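PDB 5F7U: cycloalternan-forming enzyme from Listeria monocytogenes serovar 1/2a, which belongs to glycoside hydrolase family 31 and binds glycan chains in a pocket at the mouth of its TIM barrel. Local coordinates for residues Glu274-Gln278 against Gly601-Ser605; Phe610-Ala616 against Tyr627-Asp631; Glu268-Asn273 against Thr284-Pro289; Phe534-Glu540 against Val582-Ser587. The protein carries 1 engineered substitution. All blocks are in the same frame, centred on the assembly; numbering follows the deposited sequence.

Interaction 1 (Glu274-Gln278 against Gly601-Ser605). With GLC (alpha-D-glucopyranose), chain F; GLC (alpha-D-glucopyranose), chain B.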
# COMPACT_ATOMS: atom_id res chain seq x y z
N GLU A 274 -8.12 13.95 7.17
CA GLU A 274 -9.55 13.66 7.40
C GLU A 274 -9.68 12.57 8.44
O GLU A 274 -9.29 11.43 8.19
CB GLU A 274 -10.27 13.23 6.09
CG GLU A 274 -11.79 13.03 6.26
CD GLU A 274 -12.53 14.33 6.60
OE1 GLU A 274 -12.01 15.42 6.31
OE2 GLU A 274 -13.63 14.26 7.19
N TYR A 275 -10.23 12.93 9.59
CA TYR A 275 -10.33 12.00 10.73
C TYR A 275 -11.52 11.05 10.56
O TYR A 275 -12.66 11.51 10.39
CB TYR A 275 -10.46 12.86 11.98
CG TYR A 275 -10.60 12.13 13.29
CD1 TYR A 275 -9.49 11.52 13.90
CD2 TYR A 275 -11.82 12.12 13.97
CE1 TYR A 275 -9.61 10.87 15.13
CE2 TYR A 275 -11.96 11.48 15.20
CZ TYR A 275 -10.84 10.87 15.77
OH TYR A 275 -10.98 10.22 17.00
N GLN A 276 -11.26 9.73 10.58
CA GLN A 276 -12.31 8.68 10.64
C GLN A 276 -13.18 8.42 9.40
O GLN A 276 -13.59 7.28 9.18
CB GLN A 276 -13.25 8.88 11.84
CG GLN A 276 -12.61 8.67 13.21
CD GLN A 276 -13.62 8.83 14.37
OE1 GLN A 276 -13.26 8.70 15.54
NE2 GLN A 276 -14.86 9.10 14.05
N ASP A 277 -13.51 9.45 8.63
CA ASP A 277 -14.45 9.25 7.53
C ASP A 277 -13.81 9.44 6.14
O ASP A 277 -14.40 10.03 5.22
CB ASP A 277 -15.73 10.10 7.70
CG ASP A 277 -15.46 11.59 7.65
OD1 ASP A 277 -14.27 11.98 7.67
OD2 ASP A 277 -16.43 12.38 7.57
N GLN A 278 -12.60 8.92 6.00
CA GLN A 278 -11.87 9.05 4.74
C GLN A 278 -12.63 8.41 3.58
O GLN A 278 -12.68 8.98 2.50
CB GLN A 278 -10.46 8.41 4.87
CG GLN A 278 -9.59 8.95 6.01
CD GLN A 278 -9.77 8.21 7.34
OE1 GLN A 278 -10.70 7.42 7.50
NE2 GLN A 278 -8.86 8.44 8.29
N GLY A 601 -3.65 5.86 9.05
CA GLY A 601 -4.24 6.97 9.79
C GLY A 601 -5.35 6.60 10.75
O GLY A 601 -5.37 5.50 11.31
N ASP A 602 -6.29 7.53 10.95
CA ASP A 602 -7.15 7.51 12.14
C ASP A 602 -8.48 6.92 11.77
O ASP A 602 -9.27 7.56 11.07
CB ASP A 602 -7.36 8.94 12.66
CG ASP A 602 -6.07 9.62 13.12
OD1 ASP A 602 -5.08 8.94 13.43
OD2 ASP A 602 -6.03 10.87 13.15
N GLN A 603 -8.73 5.70 12.25
CA GLN A 603 -9.94 4.94 11.90
C GLN A 603 -10.61 4.34 13.13
O GLN A 603 -9.99 4.17 14.19
CB GLN A 603 -9.63 3.86 10.85
CG GLN A 603 -8.95 4.42 9.60
CD GLN A 603 -8.71 3.35 8.55
OE1 GLN A 603 -7.60 2.83 8.45
NE2 GLN A 603 -9.77 2.97 7.83
N THR A 604 -11.88 4.01 13.01
CA THR A 604 -12.62 3.44 14.14
C THR A 604 -12.55 1.92 14.18
O THR A 604 -12.25 1.25 13.19
CB THR A 604 -14.09 3.86 14.15
OG1 THR A 604 -14.67 3.53 12.88
CG2 THR A 604 -14.26 5.35 14.40
N SER A 605 -12.85 1.37 15.35
CA SER A 605 -12.83 -0.09 15.56
C SER A 605 -14.11 -0.73 15.05
O SER A 605 -14.95 -1.23 15.83
CB SER A 605 -12.57 -0.42 17.03
OG SER A 605 -11.25 -0.01 17.37
C1 GLC F . -6.98 15.02 15.59
C2 GLC F . -5.78 15.23 14.67
C3 GLC F . -5.08 13.91 14.32
C4 GLC F . -4.63 13.18 15.59
C5 GLC F . -5.87 13.01 16.50
C6 GLC F . -5.57 12.39 17.85
O1 GLC F . -8.05 14.39 14.87
O2 GLC F . -6.22 15.87 13.47
O3 GLC F . -3.99 14.16 13.44
O4 GLC F . -4.09 11.87 15.30
O5 GLC F . -6.62 14.23 16.74
O6 GLC F . -6.07 11.06 17.74
C1 GLC B . -2.65 11.76 15.22
C2 GLC B . -2.25 10.35 14.75
C3 GLC B . -2.52 9.26 15.82
C4 GLC B . -1.88 9.66 17.16
C5 GLC B . -2.16 11.13 17.50
C6 GLC B . -1.41 11.62 18.74
O2 GLC B . -2.82 10.07 13.47
O3 GLC B . -1.99 7.99 15.41
O4 GLC B . -2.38 8.82 18.21
O5 GLC B . -1.89 12.04 16.42
O6 GLC B . -1.93 12.93 19.02
O HOH W 1 -13.07 5.08 10.43
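The backbone oxygen of D602 is gripped from opposite faces of its carbonyl plane by two donors, Q276 N at 3.0 Å and Q278 NE2 at 2.9 Å. These bonds tie a loop of the N-terminal galactose mutarotase-like domain to the loop that follows strand 597-599 of the TIM barrel, beside the glycan pocket. The bond from the Q278 side chain is the straighter, 162° at the hydrogen, and D602 O lies close to the amide plane of Q278; a bend at chi2 (89°) turns that amide toward the barrel loop. Q278 NE2 and D602 N both also meet Y285 OH. Further along, Q276 lays its flat amide against the methyl of T604, CD to CG2 3.5 Å, the two side chains crossing at about a right angle. A water also bridges Q276 O and T604 N. On the sugar side, CB of D602 sits 3.6 Å from CD1 of Y275, whose ring plane is turned 70° from the carboxylate and whose hydroxyl is held by E663. Y275 and D602 both line the glycan pocket, close to the chain F glucose. The neighbouring chain B glucose gives its O2 hydrogen to D602 OD1 across a short 2.5 Å.

Interaction 2 (Phe610-Ala616 against Tyr627-Asp631)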
# COMPACT_ATOMS: atom_id res chain seq x y z
N PHE A 610 -12.21 -1.53 8.85
CA PHE A 610 -11.28 -2.61 8.45
C PHE A 610 -11.32 -2.72 6.92
O PHE A 610 -10.26 -2.74 6.28
CB PHE A 610 -11.76 -3.90 9.14
CG PHE A 610 -10.88 -5.13 8.94
CD1 PHE A 610 -9.63 -5.11 8.33
CD2 PHE A 610 -11.36 -6.35 9.47
CE1 PHE A 610 -8.87 -6.28 8.20
CE2 PHE A 610 -10.61 -7.53 9.36
CZ PHE A 610 -9.36 -7.49 8.73
N GLN A 611 -12.53 -2.73 6.35
CA GLN A 611 -12.67 -2.78 4.89
C GLN A 611 -11.98 -1.61 4.22
O GLN A 611 -11.28 -1.80 3.21
CB GLN A 611 -14.13 -2.83 4.47
CG GLN A 611 -14.82 -4.14 4.87
CD GLN A 611 -16.33 -4.03 4.88
OE1 GLN A 611 -16.91 -3.13 4.24
NE2 GLN A 611 -16.99 -4.93 5.64
N ALA A 612 -12.12 -0.41 4.80
CA ALA A 612 -11.49 0.78 4.22
C ALA A 612 -9.96 0.72 4.35
O ALA A 612 -9.23 1.13 3.44
CB ALA A 612 -12.05 2.04 4.85
N SER A 613 -9.46 0.19 5.47
CA SER A 613 -8.02 0.03 5.66
C SER A 613 -7.43 -0.88 4.58
O SER A 613 -6.37 -0.58 4.01
CB SER A 613 -7.73 -0.57 7.05
OG SER A 613 -8.19 0.29 8.09
N LEU A 614 -8.11 -1.98 4.30
CA LEU A 614 -7.59 -2.89 3.28
C LEU A 614 -7.55 -2.21 1.90
O LEU A 614 -6.58 -2.35 1.15
CB LEU A 614 -8.34 -4.23 3.29
CG LEU A 614 -7.89 -5.34 2.33
CD1 LEU A 614 -6.37 -5.55 2.36
CD2 LEU A 614 -8.62 -6.62 2.71
N LYS A 615 -8.60 -1.45 1.57
CA LYS A 615 -8.58 -0.66 0.31
C LYS A 615 -7.41 0.31 0.27
O LYS A 615 -6.72 0.46 -0.79
CB LYS A 615 -9.92 0.06 0.12
CG LYS A 615 -11.07 -0.93 -0.10
CD LYS A 615 -12.40 -0.20 -0.12
CE LYS A 615 -13.55 -1.17 0.08
NZ LYS A 615 -14.88 -0.46 0.10
N ALA A 616 -7.14 0.94 1.41
CA ALA A 616 -6.05 1.90 1.52
C ALA A 616 -4.69 1.21 1.28
O ALA A 616 -3.86 1.75 0.56
CB ALA A 616 -6.07 2.56 2.89
N TYR A 627 5.59 -0.48 2.02
CA TYR A 627 5.77 -0.70 3.47
C TYR A 627 4.66 0.01 4.20
O TYR A 627 4.84 1.10 4.77
CB TYR A 627 7.14 -0.20 3.94
CG TYR A 627 8.34 -0.90 3.31
CD1 TYR A 627 8.21 -2.11 2.57
CD2 TYR A 627 9.61 -0.34 3.45
CE1 TYR A 627 9.34 -2.71 2.00
CE2 TYR A 627 10.74 -0.95 2.91
CZ TYR A 627 10.60 -2.12 2.19
OH TYR A 627 11.75 -2.69 1.63
N TRP A 628 3.49 -0.63 4.16
CA TRP A 628 2.24 -0.02 4.61
C TRP A 628 1.74 -0.72 5.88
O TRP A 628 1.76 -1.95 5.97
CB TRP A 628 1.22 -0.09 3.47
CG TRP A 628 -0.18 0.37 3.84
CD1 TRP A 628 -0.72 1.62 3.67
CD2 TRP A 628 -1.21 -0.43 4.42
NE1 TRP A 628 -2.00 1.65 4.13
CE2 TRP A 628 -2.33 0.41 4.60
CE3 TRP A 628 -1.30 -1.79 4.81
CZ2 TRP A 628 -3.54 -0.06 5.12
CZ3 TRP A 628 -2.49 -2.25 5.38
CH2 TRP A 628 -3.61 -1.39 5.50
N ALA A 629 1.25 0.10 6.82
CA ALA A 629 0.69 -0.37 8.08
C ALA A 629 -0.72 0.16 8.26
O ALA A 629 -1.13 1.10 7.59
CB ALA A 629 1.53 0.12 9.25
N TRP A 630 -1.41 -0.41 9.24
CA TRP A 630 -2.66 0.16 9.75
C TRP A 630 -2.72 -0.10 11.24
O TRP A 630 -1.99 -0.97 11.74
CB TRP A 630 -3.88 -0.42 9.01
CG TRP A 630 -4.13 -1.90 9.25
CD1 TRP A 630 -3.26 -2.95 9.01
CD2 TRP A 630 -5.33 -2.49 9.75
NE1 TRP A 630 -3.85 -4.15 9.35
CE2 TRP A 630 -5.12 -3.91 9.79
CE3 TRP A 630 -6.57 -1.98 10.15
CZ2 TRP A 630 -6.11 -4.81 10.25
CZ3 TRP A 630 -7.58 -2.89 10.59
CH2 TRP A 630 -7.32 -4.28 10.64
N ASP A 631 -3.56 0.65 11.96
CA ASP A 631 -3.82 0.37 13.37
C ASP A 631 -4.76 -0.84 13.42
O ASP A 631 -5.95 -0.68 13.17
CB ASP A 631 -4.50 1.58 14.06
CG ASP A 631 -3.70 2.88 13.95
OD1 ASP A 631 -2.47 2.86 13.80
OD2 ASP A 631 -4.32 3.97 14.04
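The rings of F610 and W630 lie nearly parallel, 9° apart, but are slid so far that they barely overlap, with 5.0 Å between the phenyl centroid and that of the six-membered indole ring. They belong to a beta-alpha-beta unit of the TIM barrel, in which helix 607-622 packs on the strand that follows it, 628-631. The CD1-CE1 side of F610 lies by W630 CH2, CD1 at 3.4 Å. S613 meets the same indole further in, its OG 3.5 Å from CE3 and its CB almost as close. The second indole, W628, takes the next turn of the helix: CZ2 and CH2 meet S613 O, while NE1 lies by A616 C. Both tryptophans stand on one side of the strand, and the helix runs back over it at 168°, the axes of the two short segments 9.2 Å apart. F610 reaches the strand because CG is anti to its backbone N (chi1 -176°), which swings the ring out from the helix. Helix 642-653 packs beside it, L644 and M651 touching F610, A648 and M651 touching W630. No hydrogen bond crosses between the segments, and the polar ends look elsewhere: S613 OG to Q603, and the indole nitrogen of W628 to E255. A616 adds its methyl, CB to W628 CZ2 4.3 Å, while the closest approach of the contact is W628 CZ2 to S613 O at 3.1 Å.

Interaction 3 (Glu268-Asn273 against Thr284-Pro289). With GLC (alpha-D-glucopyranose), chain F.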
# COMPACT_ATOMS: atom_id res chain seq x y z
N GLU A 268 -9.23 13.39 -6.50
CA GLU A 268 -8.46 14.61 -6.23
C GLU A 268 -7.08 14.22 -5.72
O GLU A 268 -6.98 13.48 -4.73
CB GLU A 268 -9.13 15.45 -5.13
CG GLU A 268 -10.59 15.78 -5.38
CD GLU A 268 -10.86 16.58 -6.65
OE1 GLU A 268 -9.96 17.26 -7.20
OE2 GLU A 268 -12.02 16.55 -7.09
N THR A 269 -6.04 14.73 -6.37
CA THR A 269 -4.68 14.57 -5.89
C THR A 269 -4.41 15.72 -4.92
O THR A 269 -3.97 16.79 -5.30
CB THR A 269 -3.66 14.57 -7.04
OG1 THR A 269 -4.12 13.70 -8.09
CG2 THR A 269 -2.29 14.04 -6.52
N TYR A 270 -4.74 15.47 -3.66
CA TYR A 270 -4.76 16.54 -2.67
C TYR A 270 -4.62 15.90 -1.31
O TYR A 270 -5.52 15.18 -0.85
CB TYR A 270 -6.12 17.26 -2.74
CG TYR A 270 -6.22 18.52 -1.91
CD1 TYR A 270 -5.63 19.73 -2.35
CD2 TYR A 270 -6.96 18.53 -0.72
CE1 TYR A 270 -5.76 20.90 -1.61
CE2 TYR A 270 -7.10 19.70 0.02
CZ TYR A 270 -6.50 20.87 -0.42
OH TYR A 270 -6.66 22.01 0.33
N VAL A 271 -3.50 16.16 -0.64
CA VAL A 271 -3.31 15.61 0.70
C VAL A 271 -4.22 16.32 1.70
O VAL A 271 -4.42 17.54 1.63
CB VAL A 271 -1.83 15.67 1.17
CG1 VAL A 271 -0.92 14.88 0.22
CG2 VAL A 271 -1.33 17.10 1.38
N TYR A 272 -4.79 15.54 2.62
CA TYR A 272 -5.71 16.12 3.58
C TYR A 272 -5.76 15.27 4.84
O TYR A 272 -5.66 14.05 4.76
CB TYR A 272 -7.11 16.29 2.96
CG TYR A 272 -8.00 17.23 3.73
CD1 TYR A 272 -7.96 18.62 3.50
CD2 TYR A 272 -8.89 16.73 4.67
CE1 TYR A 272 -8.81 19.47 4.22
CE2 TYR A 272 -9.71 17.56 5.39
CZ TYR A 272 -9.67 18.92 5.17
OH TYR A 272 -10.53 19.67 5.94
N ASN A 273 -5.86 15.94 5.98
CA ASN A 273 -6.03 15.24 7.26
C ASN A 273 -7.53 15.09 7.57
O ASN A 273 -8.15 16.01 8.16
CB ASN A 273 -5.26 15.97 8.39
CG ASN A 273 -5.57 15.38 9.77
OD1 ASN A 273 -6.05 14.27 9.87
ND2 ASN A 273 -5.31 16.14 10.84
N THR A 284 -7.83 11.65 1.57
CA THR A 284 -6.64 10.88 1.92
C THR A 284 -5.48 11.74 2.36
O THR A 284 -5.35 12.91 1.93
CB THR A 284 -6.18 9.96 0.78
OG1 THR A 284 -5.07 9.15 1.24
CG2 THR A 284 -5.75 10.75 -0.50
N TYR A 285 -4.64 11.14 3.20
CA TYR A 285 -3.41 11.76 3.66
C TYR A 285 -2.30 11.64 2.63
O TYR A 285 -1.30 12.35 2.71
CB TYR A 285 -2.89 11.03 4.89
CG TYR A 285 -3.88 10.78 6.00
CD1 TYR A 285 -4.11 11.76 6.99
CD2 TYR A 285 -4.54 9.54 6.11
CE1 TYR A 285 -4.98 11.52 8.04
CE2 TYR A 285 -5.42 9.29 7.16
CZ TYR A 285 -5.63 10.29 8.11
OH TYR A 285 -6.48 10.04 9.13
N LEU A 286 -2.44 10.70 1.70
CA LEU A 286 -1.32 10.30 0.84
C LEU A 286 -1.88 10.18 -0.57
O LEU A 286 -2.53 9.20 -0.91
CB LEU A 286 -0.71 8.98 1.36
CG LEU A 286 0.73 8.65 0.95
CD1 LEU A 286 1.13 7.35 1.67
CD2 LEU A 286 0.87 8.49 -0.55
N ALA A 287 -1.63 11.21 -1.38
CA ALA A 287 -2.25 11.35 -2.71
C ALA A 287 -1.16 11.39 -3.74
O ALA A 287 -0.21 12.18 -3.62
CB ALA A 287 -3.06 12.64 -2.77
N VAL A 288 -1.29 10.57 -4.77
CA VAL A 288 -0.21 10.39 -5.76
C VAL A 288 -0.85 10.46 -7.14
O VAL A 288 -1.81 9.75 -7.38
CB VAL A 288 0.47 9.01 -5.59
CG1 VAL A 288 1.53 8.81 -6.67
CG2 VAL A 288 1.07 8.85 -4.17
N PRO A 289 -0.34 11.31 -8.05
CA PRO A 289 -0.97 11.42 -9.38
C PRO A 289 -0.46 10.34 -10.35
O PRO A 289 0.10 10.65 -11.40
CB PRO A 289 -0.56 12.84 -9.83
CG PRO A 289 0.82 13.00 -9.21
CD PRO A 289 0.77 12.27 -7.88
C1 GLC F . -6.98 15.02 15.59
C2 GLC F . -5.78 15.23 14.67
C3 GLC F . -5.08 13.91 14.32
C4 GLC F . -4.63 13.18 15.59
C5 GLC F . -5.87 13.01 16.50
C6 GLC F . -5.57 12.39 17.85
O1 GLC F . -8.05 14.39 14.87
O2 GLC F . -6.22 15.87 13.47
O3 GLC F . -3.99 14.16 13.44
O4 GLC F . -4.09 11.87 15.30
O5 GLC F . -6.62 14.23 16.74
O6 GLC F . -6.07 11.06 17.74
O HOH W 2 -4.42 11.10 -7.12
O HOH W 3 -7.98 14.34 0.14
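Two neighbouring lengths of the galactose mutarotase-like domain, the end of strand 266-269 and the approach to strand 287-293, run antiparallel, their N273 and T284-Y285 ends nearest the glycan pocket. One direct hydrogen bond joins them, Y272 N to T284 O at 2.8 Å, bent to 138° at the hydrogen. Just before it, a water gives a hydrogen to Y270 O and accepts one from T284 N. A second water spans the far end, donating to V288 O and lying 2.8 Å from T269 OG1, a hydroxyl that also bonds S307. Between these polar ties, methyl groups press on backbone. The methyl of A287 sits against residue 270, CB to Y270 N 3.4 Å, and V271 lays CG1 against Y285 O at 3.6 Å. T269 is the centre of an inverse gamma turn; its CG2, anti to the backbone N, crosses the P289 ring at about a right angle and lies 3.8 Å from CD. The other segment has its own fold-back, an ST turn in which T284 OG1 accepts from L286 N, nearly straight at 174°. In this part of the mutarotase-like domain, R559 and N560 of helix 555-577 hydrogen-bond the backbone of T269 and V271. Toward the sugar, Y285 tucks its ring along the chain at Y272 and N273, with CD1 3.6 Å from Y272 O. Its backbone oxygen accepts from S587 OG, while N273 faces the chain F glucose.

Interaction 4 (Phe534-Glu540 against Val582-Ser587). Engineered in segment 534-540: N537 (natural residue Asp). With GLC (alpha-D-glucopyranose), chain B; GLC (alpha-D-glucopyranose), chain F.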
# COMPACT_ATOMS: atom_id res chain seq x y z
N PHE A 534 11.61 7.98 14.24
CA PHE A 534 10.54 8.91 14.57
C PHE A 534 9.23 8.51 13.92
O PHE A 534 9.21 8.04 12.76
CB PHE A 534 10.88 10.31 14.09
CG PHE A 534 12.11 10.90 14.72
CD1 PHE A 534 12.07 11.40 16.01
CD2 PHE A 534 13.33 10.93 14.02
CE1 PHE A 534 13.21 11.96 16.61
CE2 PHE A 534 14.48 11.47 14.61
CZ PHE A 534 14.41 12.00 15.90
N LYS A 535 8.15 8.72 14.66
CA LYS A 535 6.81 8.67 14.07
C LYS A 535 6.44 10.08 13.68
O LYS A 535 5.95 10.87 14.50
CB LYS A 535 5.79 8.03 15.04
CG LYS A 535 4.34 7.99 14.46
CD LYS A 535 3.39 7.26 15.42
CE LYS A 535 2.00 7.16 14.78
NZ LYS A 535 1.01 6.45 15.67
N THR A 536 6.69 10.40 12.42
CA THR A 536 6.49 11.74 11.89
C THR A 536 5.07 11.90 11.39
O THR A 536 4.73 11.50 10.28
CB THR A 536 7.53 12.06 10.79
OG1 THR A 536 7.82 10.88 10.06
CG2 THR A 536 8.81 12.56 11.43
N ASN A 537 4.23 12.42 12.27
CA ASN A 537 2.82 12.62 12.01
C ASN A 537 2.55 13.98 11.39
O ASN A 537 3.40 14.87 11.43
CB ASN A 537 2.07 12.59 13.35
CG ASN A 537 0.73 11.90 13.24
OD1 ASN A 537 -0.01 12.06 12.28
ND2 ASN A 537 0.45 11.08 14.23
N GLY A 538 1.35 14.14 10.85
CA GLY A 538 0.94 15.40 10.25
C GLY A 538 1.63 15.68 8.92
O GLY A 538 2.10 14.76 8.24
N GLY A 539 1.67 16.96 8.56
CA GLY A 539 2.27 17.36 7.30
C GLY A 539 1.25 17.91 6.32
O GLY A 539 1.64 18.55 5.33
N GLU A 540 -0.04 17.69 6.60
CA GLU A 540 -1.12 18.17 5.71
C GLU A 540 -1.53 19.59 6.10
O GLU A 540 -2.71 19.89 6.28
CB GLU A 540 -2.34 17.23 5.77
CG GLU A 540 -2.02 15.72 5.75
CD GLU A 540 -1.73 15.12 7.13
OE1 GLU A 540 -1.63 13.88 7.23
OE2 GLU A 540 -1.62 15.85 8.13
N VAL A 582 14.14 3.89 11.63
CA VAL A 582 12.99 3.74 10.74
C VAL A 582 12.01 4.88 11.01
O VAL A 582 11.77 5.20 12.18
CB VAL A 582 12.29 2.39 11.04
CG1 VAL A 582 10.96 2.25 10.30
CG2 VAL A 582 13.22 1.24 10.66
N SER A 583 11.43 5.47 9.96
CA SER A 583 10.30 6.41 10.11
C SER A 583 8.95 5.72 9.93
O SER A 583 8.84 4.73 9.20
CB SER A 583 10.41 7.53 9.09
OG SER A 583 11.55 8.34 9.37
N PHE A 584 7.92 6.31 10.55
CA PHE A 584 6.57 5.76 10.55
C PHE A 584 5.70 7.01 10.37
O PHE A 584 5.66 7.88 11.26
CB PHE A 584 6.37 5.07 11.91
CG PHE A 584 5.19 4.14 11.98
CD1 PHE A 584 3.89 4.64 12.17
CD2 PHE A 584 5.39 2.74 11.96
CE1 PHE A 584 2.79 3.78 12.27
CE2 PHE A 584 4.28 1.88 12.06
CZ PHE A 584 2.99 2.40 12.21
N SER A 585 5.05 7.14 9.20
CA SER A 585 4.40 8.41 8.81
C SER A 585 3.05 8.16 8.15
O SER A 585 2.74 7.01 7.85
CB SER A 585 5.28 9.17 7.82
OG SER A 585 6.59 9.31 8.33
N ARG A 586 2.25 9.21 7.95
CA ARG A 586 0.95 9.00 7.29
C ARG A 586 0.74 9.74 5.99
O ARG A 586 -0.08 9.31 5.17
CB ARG A 586 -0.22 9.26 8.24
CG ARG A 586 -0.35 10.69 8.66
CD ARG A 586 -1.60 10.91 9.50
NE ARG A 586 -1.81 12.35 9.55
CZ ARG A 586 -2.51 12.99 10.48
NH1 ARG A 586 -3.10 12.32 11.49
NH2 ARG A 586 -2.63 14.31 10.39
N SER A 587 1.47 10.85 5.79
CA SER A 587 1.17 11.76 4.69
C SER A 587 2.27 11.82 3.67
O SER A 587 3.45 11.73 4.02
CB SER A 587 0.93 13.17 5.22
OG SER A 587 0.46 14.00 4.15
C1 GLC B . -2.65 11.76 15.22
C2 GLC B . -2.25 10.35 14.75
C3 GLC B . -2.52 9.26 15.82
C4 GLC B . -1.88 9.66 17.16
C5 GLC B . -2.16 11.13 17.50
C6 GLC B . -1.41 11.62 18.74
O2 GLC B . -2.82 10.07 13.47
O3 GLC B . -1.99 7.99 15.41
O4 GLC B . -2.38 8.82 18.21
O5 GLC B . -1.89 12.04 16.42
O6 GLC B . -1.93 12.93 19.02
C1 GLC F . -6.98 15.02 15.59
C2 GLC F . -5.78 15.23 14.67
C3 GLC F . -5.08 13.91 14.32
C4 GLC F . -4.63 13.18 15.59
C5 GLC F . -5.87 13.01 16.50
C6 GLC F . -5.57 12.39 17.85
O1 GLC F . -8.05 14.39 14.87
O2 GLC F . -6.22 15.87 13.47
O3 GLC F . -3.99 14.16 13.44
O4 GLC F . -4.09 11.87 15.30
O5 GLC F . -6.62 14.23 16.74
O6 GLC F . -6.07 11.06 17.74
O HOH W 4 13.19 8.09 11.60
O HOH W 5 2.98 12.02 8.26
O HOH W 6 10.39 10.71 9.04
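R586 and E540 are joined by a two-pronged salt bridge, the arginine offering its side through NE and NH2 and the carboxylate taking one bond on each oxygen. NE reaches the syn lone pair of OE1 at 2.8 Å; NH2 to OE2, at 2.9 Å, is the straighter, 172° at the hydrogen. The two flat groups are nevertheless twisted 43° apart. NH1 turns to the sugars: it donates to O3 of the chain F glucose at 2.8 Å and weakly to O2 of the chain B glucose, and NH2 adds a weak bond to O3 of the chain F glucose. Over one face of the guanidinium stands N537, an engineered residue in place of the natural Asp, its amide turned 89° to it. OD1 of N537 hovers 3.0 Å above the plane without bonding to R586, and accepts instead from G538 N. Both segments belong to the TIM barrel, where parallel strands 534-536 and 584-585 are neighbours and carry these groups at their ends toward the pocket. Between the strands F584 N donates to F534 O at 3.1 Å. K535, fully extended, runs alongside F584 with its ammonium salt-bridged to E400 and only weakly bonded to the chain B sugar. On the helix side T536 OG1 and S585 OG lie 2.6 Å apart, and a water links T536 OG1 with S583 OG. A further water gives hydrogens to T536 O and G538 O and accepts from R586 N, satisfying three backbone atoms as the strands part.

Overall arrangement
From the N terminus, interaction 3 closes first, a short loop within the mutarotase-like domain. Interaction 1 starts inside that loop, at 274-278, and runs on to 601-605, so the two cross, and interaction 1 ties this domain to the barrel. Interaction 4, pairing adjacent barrel strands, nests within the long loop that interaction 1 closes. Interaction 2 follows in series, packing the next helix on the strand that comes after it. Y285 of interaction 3 reaches both interaction 1 and interaction 4. Q603 links interaction 1 to S613, and A629 touches F584 between interactions 2 and 4. Interactions 1, 3 and 4 meet around the chain F glucose.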